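Flagellar hook-associated protein 2 (Helicobacter pylori, PDB 6IWY) caps the growing tip of the flagellar filament as a pentamer, promoting flagellin polymerization there and keeping exported subunits from leaking away unpolymerized. Local coordinates at residues A[38-44]-A[360-366]; A[60-64]-A[73-77]; A[95-100]-A[112-118]; A[167-171]-A[189-194]; A[224-228]-A[349-353]. All coordinates share one frame. Numbering follows the deposited sequence.

Interaction 1 (A[38-44]-A[360-366]); sequences AQGDINE and KNLQKAS
Residues 38-44 and 360-366 run antiparallel, extended except at L362, their end-to-end directions 171° apart. K360 faces E44 in a hydrogen-bonded pair: E44 N to K360 O is 2.9 Å, and K360 N to E44 O is 3.1 Å. N361 forms the next, non-hydrogen-bonded pair with N43 (CA-CA 4.4 Å). Its t side chain lets N361 ND2 donate hydrogen bonds to N43 OD1 (2.9 Å) and Q363 O (3.1 Å). L362 (phi/psi -98/-29) and Q363 both oppose I42. I42 O accepts L362 N at 2.8 Å and, weakly, Q363 N at 3.3 Å, while I42 N donates to Q363 O at 2.9 Å. From the extended Q363 side chain (chi1 and chi2 t), Q363 NE2 donates to G40 O at 3.0 Å. K364 turns its CB away. A365 N donates to D41 OD2 at 2.9 Å, whereas D41 OD1 accepts N43 ND2 at 2.7 Å. S366 closes a single bridge with Q39: Q39 N to S366 O is 3.1 Å and S366 N to Q39 O 3.2 Å. The one-residue slip at L362 is a classic beta bulge, set where outermost strand 359-361 pairs with strand 42-49 of an antiparallel sheet.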
# COMPACT_ATOMS: atom_id res chain seq x y z
N ALA A 38 -1.94 8.73 -21.58
CA ALA A 38 -1.26 8.47 -20.33
C ALA A 38 -1.88 9.34 -19.22
O ALA A 38 -2.26 10.47 -19.47
CB ALA A 38 0.27 8.76 -20.48
N GLN A 39 -1.97 8.76 -18.02
CA GLN A 39 -2.69 9.33 -16.87
C GLN A 39 -1.89 9.14 -15.59
O GLN A 39 -1.21 8.14 -15.43
CB GLN A 39 -4.03 8.60 -16.68
CG GLN A 39 -5.25 9.18 -17.45
CD GLN A 39 -6.40 8.16 -17.56
OE1 GLN A 39 -6.73 7.46 -16.60
NE2 GLN A 39 -6.97 8.04 -18.76
N GLY A 40 -1.96 10.09 -14.68
CA GLY A 40 -1.53 9.87 -13.30
C GLY A 40 -2.69 9.27 -12.49
O GLY A 40 -3.79 9.11 -12.99
N ASP A 41 -2.42 8.96 -11.23
CA ASP A 41 -3.38 8.34 -10.34
C ASP A 41 -4.13 9.42 -9.56
O ASP A 41 -3.54 10.43 -9.21
CB ASP A 41 -2.61 7.43 -9.37
CG ASP A 41 -3.37 6.15 -9.01
OD1 ASP A 41 -3.60 5.96 -7.79
OD2 ASP A 41 -3.69 5.33 -9.91
N ILE A 42 -5.40 9.23 -9.27
CA ILE A 42 -6.11 10.19 -8.43
C ILE A 42 -6.91 9.45 -7.41
O ILE A 42 -7.77 8.68 -7.77
CB ILE A 42 -7.07 11.12 -9.24
CG1 ILE A 42 -6.30 11.98 -10.24
CG2 ILE A 42 -7.87 12.04 -8.28
CD1 ILE A 42 -7.22 12.69 -11.22
N ASN A 43 -6.64 9.69 -6.14
CA ASN A 43 -7.29 8.96 -5.06
C ASN A 43 -7.81 9.89 -4.03
O ASN A 43 -7.19 10.95 -3.74
CB ASN A 43 -6.29 8.08 -4.35
CG ASN A 43 -5.63 7.12 -5.26
OD1 ASN A 43 -6.24 6.13 -5.67
ND2 ASN A 43 -4.38 7.39 -5.60
N GLU A 44 -8.93 9.51 -3.45
CA GLU A 44 -9.39 10.16 -2.25
C GLU A 44 -8.87 9.35 -1.12
O GLU A 44 -8.90 8.15 -1.18
CB GLU A 44 -10.91 10.17 -2.19
CG GLU A 44 -11.56 11.07 -3.17
CD GLU A 44 -13.01 10.78 -3.29
OE1 GLU A 44 -13.48 9.87 -2.57
OE2 GLU A 44 -13.69 11.43 -4.11
N LYS A 360 -10.37 5.57 -1.93
CA LYS A 360 -11.08 5.23 -3.17
C LYS A 360 -10.27 5.77 -4.35
O LYS A 360 -9.88 6.93 -4.34
CB LYS A 360 -12.48 5.86 -3.16
CG LYS A 360 -13.31 5.69 -4.45
CD LYS A 360 -14.81 5.87 -4.19
CE LYS A 360 -15.36 7.28 -4.46
NZ LYS A 360 -16.15 7.37 -5.76
N ASN A 361 -10.04 4.95 -5.37
CA ASN A 361 -9.41 5.42 -6.60
C ASN A 361 -10.44 6.08 -7.50
O ASN A 361 -11.50 5.53 -7.74
CB ASN A 361 -8.75 4.25 -7.33
CG ASN A 361 -8.02 4.69 -8.58
OD1 ASN A 361 -8.51 4.49 -9.68
ND2 ASN A 361 -6.87 5.32 -8.41
N LEU A 362 -10.15 7.29 -7.97
CA LEU A 362 -11.01 8.02 -8.93
C LEU A 362 -10.53 7.88 -10.40
O LEU A 362 -11.33 7.93 -11.34
CB LEU A 362 -11.05 9.49 -8.56
CG LEU A 362 -11.86 9.82 -7.30
CD1 LEU A 362 -12.01 11.35 -7.15
CD2 LEU A 362 -13.21 9.17 -7.35
N GLN A 363 -9.23 7.69 -10.57
CA GLN A 363 -8.62 7.56 -11.88
C GLN A 363 -7.33 6.75 -11.76
O GLN A 363 -6.48 7.06 -10.94
CB GLN A 363 -8.28 8.94 -12.42
CG GLN A 363 -7.49 8.88 -13.65
CD GLN A 363 -7.29 10.21 -14.26
OE1 GLN A 363 -8.24 10.81 -14.76
NE2 GLN A 363 -6.05 10.68 -14.24
N LYS A 364 -7.19 5.72 -12.59
CA LYS A 364 -6.01 4.85 -12.52
C LYS A 364 -4.91 5.32 -13.43
O LYS A 364 -5.14 5.49 -14.63
CB LYS A 364 -6.34 3.42 -12.93
CG LYS A 364 -7.35 2.73 -12.08
CD LYS A 364 -7.47 1.26 -12.51
CE LYS A 364 -8.73 0.57 -11.97
NZ LYS A 364 -9.01 -0.60 -12.86
N ALA A 365 -3.73 5.50 -12.85
CA ALA A 365 -2.50 5.67 -13.61
C ALA A 365 -2.50 4.64 -14.70
O ALA A 365 -2.89 3.50 -14.47
CB ALA A 365 -1.30 5.46 -12.72
N SER A 366 -2.08 5.05 -15.90
CA SER A 366 -2.10 4.17 -17.08
C SER A 366 -1.18 4.69 -18.16
O SER A 366 -0.92 5.88 -18.24
CB SER A 366 -3.53 4.02 -17.60
OG SER A 366 -3.85 4.98 -18.59

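Interaction 2 (A[60-64]-A[73-77]); sequences DTTLK and AVNIK
Strands 61-64 and 73-76 pair antiparallel, their axes 4.5 Å apart at closest and 151° between N-to-C directions. D60 lies beside K77: D60 OD1 (chi1 m) is 3.3 Å from K77 CA and accepts the backbone N of A78; D60 CA makes a CA-H...O contact with I76 O (3.2 Å). T61, stretched (phi/psi -169/-180), forms a hydrogen-bonded pair with I76: T61 N to I76 O 2.9 Å, I76 N to T61 O 2.7 Å. Its OG1 reaches Q347 O and S352 OG. These are the two arms of the beta hairpin 61-67/70-76. T62 (chi1 m) stands in a non-hydrogen-bonded pair with N75, and T62 CG2 touches A73 CB at 3.4 Å. L63 (chi1 t) repeats the hydrogen-bonded pattern with V74: L63 N to V74 O 2.8 Å, V74 N to L63 O 2.9 Å. L63 CB lies 4.1 Å from V74 CG2 and 4.4 Å from I76 CD1, on the face that helix 82-92 covers. K64 and A73 form a non-hydrogen-bonded pair, CA-CA 4.7 Å.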
# COMPACT_ATOMS: atom_id res chain seq x y z
N ASP A 60 -0.83 9.16 16.98
CA ASP A 60 0.28 8.93 16.05
C ASP A 60 0.02 7.66 15.24
O ASP A 60 -0.48 6.64 15.77
CB ASP A 60 1.61 8.72 16.75
CG ASP A 60 2.10 9.95 17.49
OD1 ASP A 60 1.51 11.04 17.37
OD2 ASP A 60 3.11 9.80 18.22
N THR A 61 0.40 7.72 13.97
CA THR A 61 0.21 6.59 13.10
C THR A 61 0.97 6.81 11.80
O THR A 61 1.63 7.82 11.65
CB THR A 61 -1.30 6.32 12.85
OG1 THR A 61 -1.47 4.98 12.38
CG2 THR A 61 -1.89 7.29 11.84
N THR A 62 0.88 5.84 10.89
CA THR A 62 1.70 5.78 9.69
C THR A 62 0.79 5.55 8.53
O THR A 62 0.01 4.62 8.57
CB THR A 62 2.63 4.55 9.71
OG1 THR A 62 3.37 4.51 10.94
CG2 THR A 62 3.62 4.60 8.52
N LEU A 63 0.88 6.36 7.49
CA LEU A 63 0.16 6.07 6.27
C LEU A 63 1.11 5.32 5.38
O LEU A 63 2.15 5.83 5.04
CB LEU A 63 -0.32 7.32 5.57
CG LEU A 63 -0.90 7.15 4.16
CD1 LEU A 63 -2.20 6.44 4.18
CD2 LEU A 63 -1.04 8.51 3.49
N LYS A 64 0.73 4.10 5.01
CA LYS A 64 1.53 3.22 4.17
C LYS A 64 0.97 3.17 2.76
O LYS A 64 -0.22 2.85 2.57
CB LYS A 64 1.46 1.79 4.73
CG LYS A 64 2.53 1.45 5.75
CD LYS A 64 2.29 0.06 6.42
CE LYS A 64 2.40 -1.12 5.44
NZ LYS A 64 2.76 -2.45 6.10
N ALA A 73 6.22 5.22 4.03
CA ALA A 73 5.53 5.29 5.30
C ALA A 73 5.58 6.78 5.75
O ALA A 73 6.65 7.29 6.14
CB ALA A 73 6.21 4.37 6.32
N VAL A 74 4.46 7.47 5.64
CA VAL A 74 4.31 8.84 6.08
C VAL A 74 3.92 8.79 7.56
O VAL A 74 2.97 8.10 7.94
CB VAL A 74 3.18 9.56 5.33
CG1 VAL A 74 3.38 11.07 5.34
CG2 VAL A 74 3.06 9.02 3.89
N ASN A 75 4.68 9.48 8.40
CA ASN A 75 4.39 9.51 9.82
C ASN A 75 3.34 10.55 10.03
O ASN A 75 3.38 11.59 9.39
CB ASN A 75 5.61 9.87 10.61
CG ASN A 75 6.76 8.94 10.35
OD1 ASN A 75 7.85 9.39 10.01
ND2 ASN A 75 6.53 7.65 10.52
N ILE A 76 2.39 10.28 10.90
CA ILE A 76 1.35 11.26 11.20
C ILE A 76 1.31 11.43 12.72
O ILE A 76 1.35 10.44 13.46
CB ILE A 76 0.04 10.77 10.65
CG1 ILE A 76 0.19 10.54 9.13
CG2 ILE A 76 -1.05 11.74 10.98
CD1 ILE A 76 -1.08 10.68 8.35
N LYS A 77 1.30 12.67 13.20
CA LYS A 77 1.40 12.89 14.64
C LYS A 77 0.03 13.20 15.23
O LYS A 77 -0.83 13.72 14.55
CB LYS A 77 2.39 14.03 14.97
CG LYS A 77 3.80 13.85 14.42
CD LYS A 77 4.50 12.67 15.06
CE LYS A 77 5.77 12.26 14.33
NZ LYS A 77 6.28 11.00 14.91

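Interaction 3 (A[95-100]-A[112-118]); sequences GEVMGI and LMVNTKN
V97 and V114 both adopt t rotamers on one face of this antiparallel pair, bringing V97 CG1 to 3.2 Å from V114 CG1, a tight apolar contact. G99, opposite V114, adds no side chain to that face, where helix 82-92 packs on V114 and L112. T116, across from V97, is p, and T116 OG1 donates to N118 O at 2.8 Å. On the other face M98 is folded back (m, t, m), carrying M98 CE to 3.3 Å from T116 O. I100 and M113, both m at chi1, meet at CB-CB 4.4 Å; M113 then bends away (chi2 and chi3 m) onto I42. The K117 side chain is drawn out (chi1 to chi3 t), K117 CD 3.4 Å from G95 O. Strand axes 97-100 and 112-116 approach to 4.6 Å at 155°. M98-N115 and I100-M113 are hydrogen-bonded pairs (M98 N to N115 O 2.7 Å, N115 N to M98 O 2.9 Å; I100 N to M113 O 2.9 Å, M113 N to I100 O 2.6 Å). Beyond the pair V97-T116, K117 N donates to E96 O at 2.9 Å. This is the beta hairpin 97-103/110-116, whose first strand edges an antiparallel sheet.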
# COMPACT_ATOMS: atom_id res chain seq x y z
N GLY A 95 7.49 15.21 -3.43
CA GLY A 95 6.66 15.74 -4.49
C GLY A 95 6.27 14.74 -5.59
O GLY A 95 5.67 15.14 -6.58
N GLU A 96 6.58 13.46 -5.40
CA GLU A 96 6.25 12.45 -6.41
C GLU A 96 4.80 12.02 -6.27
O GLU A 96 4.14 11.63 -7.25
CB GLU A 96 7.18 11.24 -6.27
CG GLU A 96 8.59 11.50 -6.82
CD GLU A 96 8.67 11.34 -8.35
OE1 GLU A 96 8.25 10.28 -8.87
OE2 GLU A 96 9.16 12.28 -9.02
N VAL A 97 4.34 12.05 -5.02
CA VAL A 97 2.94 11.85 -4.72
C VAL A 97 2.52 13.10 -4.03
O VAL A 97 3.15 13.51 -3.08
CB VAL A 97 2.68 10.65 -3.80
CG1 VAL A 97 1.17 10.38 -3.71
CG2 VAL A 97 3.38 9.43 -4.34
N MET A 98 1.46 13.71 -4.53
CA MET A 98 1.03 14.99 -4.06
C MET A 98 -0.17 14.75 -3.19
O MET A 98 -1.16 14.14 -3.62
CB MET A 98 0.70 15.90 -5.24
CG MET A 98 1.88 16.17 -6.18
SD MET A 98 1.48 17.10 -7.69
CE MET A 98 0.53 15.86 -8.62
N GLY A 99 -0.06 15.21 -1.95
CA GLY A 99 -1.20 15.32 -1.03
C GLY A 99 -1.83 16.68 -1.17
O GLY A 99 -1.27 17.67 -0.76
N ILE A 100 -3.03 16.69 -1.73
CA ILE A 100 -3.75 17.87 -2.19
C ILE A 100 -5.15 17.83 -1.59
O ILE A 100 -5.75 16.75 -1.51
CB ILE A 100 -3.91 17.80 -3.74
CG1 ILE A 100 -2.56 18.05 -4.44
CG2 ILE A 100 -4.95 18.77 -4.24
CD1 ILE A 100 -2.58 17.74 -5.92
N LEU A 112 -9.22 14.81 1.32
CA LEU A 112 -7.81 14.71 1.04
C LEU A 112 -7.67 13.91 -0.23
O LEU A 112 -8.28 12.85 -0.38
CB LEU A 112 -7.08 14.05 2.22
CG LEU A 112 -5.56 13.84 2.16
CD1 LEU A 112 -4.84 15.15 2.07
CD2 LEU A 112 -5.08 13.04 3.38
N MET A 113 -6.90 14.44 -1.18
CA MET A 113 -6.60 13.70 -2.41
C MET A 113 -5.14 13.37 -2.37
O MET A 113 -4.36 14.11 -1.80
CB MET A 113 -6.87 14.55 -3.65
CG MET A 113 -8.26 15.16 -3.70
SD MET A 113 -9.52 13.91 -3.88
CE MET A 113 -9.22 13.27 -5.53
N VAL A 114 -4.79 12.24 -2.97
CA VAL A 114 -3.42 11.75 -3.10
C VAL A 114 -3.28 11.43 -4.56
O VAL A 114 -3.85 10.46 -5.04
CB VAL A 114 -3.21 10.46 -2.29
CG1 VAL A 114 -1.78 9.98 -2.43
CG2 VAL A 114 -3.58 10.70 -0.85
N ASN A 115 -2.57 12.30 -5.28
CA ASN A 115 -2.43 12.19 -6.72
C ASN A 115 -0.97 12.09 -7.13
O ASN A 115 -0.14 12.81 -6.56
CB ASN A 115 -3.03 13.44 -7.38
CG ASN A 115 -4.52 13.66 -7.03
OD1 ASN A 115 -5.16 12.80 -6.41
ND2 ASN A 115 -5.06 14.81 -7.44
N THR A 116 -0.66 11.26 -8.13
CA THR A 116 0.72 11.17 -8.62
C THR A 116 1.19 12.34 -9.47
O THR A 116 0.43 12.98 -10.16
CB THR A 116 0.99 9.89 -9.42
OG1 THR A 116 0.17 9.83 -10.58
CG2 THR A 116 0.76 8.66 -8.54
N LYS A 117 2.48 12.62 -9.41
CA LYS A 117 3.10 13.64 -10.25
C LYS A 117 3.26 13.16 -11.69
O LYS A 117 3.29 13.97 -12.62
CB LYS A 117 4.47 14.01 -9.70
CG LYS A 117 5.09 15.24 -10.34
CD LYS A 117 6.53 15.41 -9.88
CE LYS A 117 7.30 16.35 -10.80
NZ LYS A 117 8.28 17.16 -10.03
N ASN A 118 3.36 11.85 -11.85
CA ASN A 118 3.68 11.24 -13.12
C ASN A 118 2.59 10.36 -13.67
O ASN A 118 1.76 9.83 -12.93
CB ASN A 118 4.88 10.34 -12.92
CG ASN A 118 6.14 11.05 -13.15
OD1 ASN A 118 6.24 11.83 -14.08
ND2 ASN A 118 7.12 10.80 -12.30

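Interaction 4 (A[167-171]-A[189-194]); sequences VPIML and AMEQAL
I169, A189 and V167 carry most of this contact, whose side-chain contacts are all apolar, with no hydrogen bond between the segments. Residues 167-171 are extended, with V167, I169 and L171 pointing CB toward the helix and P168 and M170 turned sideways; residues 189-194 are regular helix, with A193 N to A189 O and L194 N to M190 O both 3.0 Å. I169 (chi1 m, chi2 p) is the central residue, its CA 6.2 Å from that of M190. I169 CG1 meets M190 CG at 4.0 Å and A193 CB at 4.5 Å, while I169 CG2 meets A189 CB at 4.3 Å. A189 therefore sits between two extended-chain side chains, since its CB is also 4.1 Å from L171 CD1. V167 (chi1 t) contacts the following turn of the helix: V167 CG1 presses on A193 CB at 3.4 Å, and V167 CG2 lies 3.9 Å from L194 CD2. The small side chains of A189 and A193, one turn apart, let the backbones come close. M190 and L194 extend the apolar layer onto L155, L157 and I211. This is helix-on-sheet packing: helix 179-196 lies against one face of the antiparallel sheet that contains strand 164-173.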
# COMPACT_ATOMS: atom_id res chain seq x y z
N VAL A 167 -6.18 -19.68 1.58
CA VAL A 167 -7.06 -19.93 0.44
C VAL A 167 -6.27 -20.75 -0.57
O VAL A 167 -5.32 -20.24 -1.19
CB VAL A 167 -7.47 -18.62 -0.22
CG1 VAL A 167 -8.37 -18.90 -1.40
CG2 VAL A 167 -8.12 -17.67 0.81
N PRO A 168 -6.61 -22.04 -0.72
CA PRO A 168 -5.92 -22.86 -1.70
C PRO A 168 -6.10 -22.27 -3.06
O PRO A 168 -7.14 -21.73 -3.29
CB PRO A 168 -6.67 -24.19 -1.62
CG PRO A 168 -7.23 -24.25 -0.24
CD PRO A 168 -7.51 -22.82 0.14
N ILE A 169 -5.11 -22.31 -3.93
CA ILE A 169 -5.32 -21.91 -5.31
C ILE A 169 -5.07 -23.08 -6.24
O ILE A 169 -3.94 -23.54 -6.37
CB ILE A 169 -4.44 -20.69 -5.71
CG1 ILE A 169 -5.11 -19.37 -5.26
CG2 ILE A 169 -4.23 -20.61 -7.24
CD1 ILE A 169 -4.90 -18.97 -3.80
N MET A 170 -6.13 -23.56 -6.89
CA MET A 170 -6.07 -24.71 -7.80
C MET A 170 -6.25 -24.29 -9.24
O MET A 170 -7.11 -23.44 -9.55
CB MET A 170 -7.16 -25.72 -7.47
CG MET A 170 -7.19 -26.14 -6.01
SD MET A 170 -5.60 -26.76 -5.40
CE MET A 170 -6.20 -27.52 -3.89
N LEU A 171 -5.48 -24.93 -10.13
CA LEU A 171 -5.36 -24.47 -11.50
C LEU A 171 -4.62 -25.49 -12.34
O LEU A 171 -3.44 -25.75 -12.11
CB LEU A 171 -4.56 -23.17 -11.54
CG LEU A 171 -4.50 -22.47 -12.89
CD1 LEU A 171 -5.92 -22.11 -13.38
CD2 LEU A 171 -3.63 -21.21 -12.76
N ALA A 189 -8.04 -17.41 -11.23
CA ALA A 189 -8.05 -18.50 -10.27
C ALA A 189 -8.11 -17.90 -8.88
O ALA A 189 -8.95 -18.30 -8.10
CB ALA A 189 -6.86 -19.42 -10.42
N MET A 190 -7.24 -16.92 -8.60
CA MET A 190 -7.12 -16.31 -7.25
C MET A 190 -8.36 -15.53 -6.88
O MET A 190 -8.85 -15.57 -5.74
CB MET A 190 -5.93 -15.34 -7.20
CG MET A 190 -4.56 -16.00 -7.33
SD MET A 190 -3.16 -14.87 -7.12
CE MET A 190 -1.78 -16.03 -7.25
N GLU A 191 -8.88 -14.82 -7.86
CA GLU A 191 -10.11 -14.07 -7.68
C GLU A 191 -11.26 -15.03 -7.42
O GLU A 191 -12.08 -14.76 -6.56
CB GLU A 191 -10.38 -13.16 -8.89
CG GLU A 191 -9.48 -11.92 -8.91
CD GLU A 191 -9.82 -10.90 -10.03
OE1 GLU A 191 -10.52 -11.27 -10.99
OE2 GLU A 191 -9.35 -9.73 -9.94
N GLN A 192 -11.34 -16.14 -8.15
CA GLN A 192 -12.44 -17.11 -7.96
C GLN A 192 -12.37 -17.73 -6.58
O GLN A 192 -13.37 -17.92 -5.93
CB GLN A 192 -12.41 -18.21 -9.03
CG GLN A 192 -13.03 -17.80 -10.35
CD GLN A 192 -13.14 -18.95 -11.36
OE1 GLN A 192 -13.35 -20.10 -10.99
NE2 GLN A 192 -13.03 -18.62 -12.65
N ALA A 193 -11.16 -18.02 -6.12
CA ALA A 193 -11.00 -18.63 -4.82
C ALA A 193 -11.49 -17.66 -3.75
O ALA A 193 -12.32 -18.01 -2.90
CB ALA A 193 -9.53 -19.01 -4.58
N LEU A 194 -11.00 -16.44 -3.81
CA LEU A 194 -11.38 -15.45 -2.83
C LEU A 194 -12.88 -15.18 -2.84
O LEU A 194 -13.49 -15.03 -1.78
CB LEU A 194 -10.54 -14.20 -3.01
CG LEU A 194 -9.13 -14.35 -2.44
CD1 LEU A 194 -8.20 -13.21 -2.84
CD2 LEU A 194 -9.22 -14.44 -0.98

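Interaction 5 (A[224-228]-A[349-353]); sequences DRRGG and YEASQ
One hydrogen bond joins the segments: Y349 OH donates to R225 O at 2.5 Å, with the tyrosine chi1 t and its ring edge toward the loop. Residues 224-228 are shaped for this by a type I beta turn, G227 N to D224 O at 3.0 Å, and by an Asx turn in which D224 OD1 accepts R226 N at 3.1 Å. A salt bridge, R226 NH1 to D224 OD2 at 2.9 Å, spans the same turn; R226 NH1 also bonds K158 O. The remaining contacts are van der Waals. Lacking a CB, which would clash with the ring, G227 brings its CA to 3.8 Å from Y349 CE2; its positive phi (89°) suits glycine. R226 CB lies 3.6 Å from Q353 OE1, and R225 O 3.4 Å from Q353 CG. G228 CA is 3.7 Å from E350 OE2, an oxygen that forms a salt bridge with K158. The loop between strands 219-224 and 230-233 thus meets the first turn of helix 349-356, whose S352 reaches T61 on strand 61-67.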
# COMPACT_ATOMS: atom_id res chain seq x y z
N ASP A 224 -3.84 -5.44 -0.36
CA ASP A 224 -4.81 -5.36 0.72
C ASP A 224 -4.76 -3.95 1.33
O ASP A 224 -3.78 -3.59 1.97
CB ASP A 224 -4.49 -6.39 1.79
CG ASP A 224 -5.51 -6.39 2.94
OD1 ASP A 224 -6.62 -5.79 2.81
OD2 ASP A 224 -5.20 -7.01 3.99
N ARG A 225 -5.81 -3.17 1.11
CA ARG A 225 -5.83 -1.82 1.60
C ARG A 225 -5.90 -1.76 3.10
O ARG A 225 -5.51 -0.75 3.67
CB ARG A 225 -7.02 -1.05 1.08
CG ARG A 225 -7.14 -0.88 -0.41
CD ARG A 225 -8.53 -0.21 -0.77
NE ARG A 225 -8.82 -0.44 -2.19
CZ ARG A 225 -8.46 0.38 -3.19
NH1 ARG A 225 -7.82 1.54 -2.95
NH2 ARG A 225 -8.74 0.03 -4.45
N ARG A 226 -6.40 -2.80 3.77
CA ARG A 226 -6.39 -2.76 5.24
C ARG A 226 -4.99 -2.97 5.83
O ARG A 226 -4.78 -2.72 7.01
CB ARG A 226 -7.35 -3.74 5.91
CG ARG A 226 -8.69 -4.00 5.24
CD ARG A 226 -8.56 -5.35 4.56
NE ARG A 226 -9.22 -6.37 5.33
CZ ARG A 226 -8.84 -7.64 5.43
NH1 ARG A 226 -7.75 -8.10 4.82
NH2 ARG A 226 -9.58 -8.45 6.19
N GLY A 227 -4.05 -3.42 5.00
CA GLY A 227 -2.68 -3.56 5.43
C GLY A 227 -2.29 -4.88 6.06
O GLY A 227 -1.18 -5.03 6.48
N GLY A 228 -3.17 -5.87 6.08
CA GLY A 228 -2.85 -7.13 6.74
C GLY A 228 -1.73 -7.91 6.04
O GLY A 228 -1.47 -7.73 4.87
N TYR A 349 -0.75 1.49 11.24
CA TYR A 349 -1.56 1.75 10.06
C TYR A 349 -2.75 0.81 10.05
O TYR A 349 -3.90 1.25 9.86
CB TYR A 349 -0.79 1.53 8.78
CG TYR A 349 -1.67 1.45 7.56
CD1 TYR A 349 -2.08 2.60 6.88
CD2 TYR A 349 -2.16 0.22 7.10
CE1 TYR A 349 -2.88 2.55 5.77
CE2 TYR A 349 -2.97 0.15 5.97
CZ TYR A 349 -3.32 1.33 5.31
OH TYR A 349 -4.13 1.30 4.20
N GLU A 350 -2.47 -0.47 10.23
CA GLU A 350 -3.49 -1.50 10.25
C GLU A 350 -4.52 -1.18 11.31
O GLU A 350 -5.69 -1.18 11.04
CB GLU A 350 -2.84 -2.89 10.52
CG GLU A 350 -3.76 -4.08 10.60
CD GLU A 350 -3.01 -5.40 10.65
OE1 GLU A 350 -1.82 -5.41 11.09
OE2 GLU A 350 -3.62 -6.44 10.26
N ALA A 351 -4.08 -0.84 12.51
CA ALA A 351 -5.04 -0.52 13.55
C ALA A 351 -5.91 0.73 13.25
O ALA A 351 -7.04 0.79 13.74
CB ALA A 351 -4.34 -0.40 14.88
N SER A 352 -5.42 1.67 12.43
CA SER A 352 -6.05 2.97 12.17
C SER A 352 -6.55 3.17 10.75
O SER A 352 -7.25 4.16 10.44
CB SER A 352 -5.05 4.08 12.43
OG SER A 352 -4.02 3.99 11.47
N GLN A 353 -6.24 2.24 9.88
CA GLN A 353 -6.79 2.29 8.52
C GLN A 353 -8.29 2.53 8.45
O GLN A 353 -8.72 3.28 7.61
CB GLN A 353 -6.49 1.01 7.77
CG GLN A 353 -6.80 1.09 6.27
CD GLN A 353 -8.12 0.47 5.88
OE1 GLN A 353 -8.64 -0.43 6.56
NE2 GLN A 353 -8.65 0.90 4.73

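In the fold
In this fragment, which lacks both terminal regions of the protein, interaction 1 opens first, at 38-44, and closes last, at 360-366; the other four lie in series within its loop, and none cross. Interactions 2 and 3 close short hairpins. Interaction 3 shares a sheet with interaction 1, strand 42-49 neighbouring strand 110-116, with D41 N bonded to T116 OG1. Interaction 4 then closes a strand-helix unit in a separate part of the fold, its centre about 33 Å from that of interaction 2. Interaction 5 opens after it, at 224-228, and closes when the returning chain, as helix 349-356, packs on that loop; the helix also touches interaction 2 through S352 OG and T61 OG1.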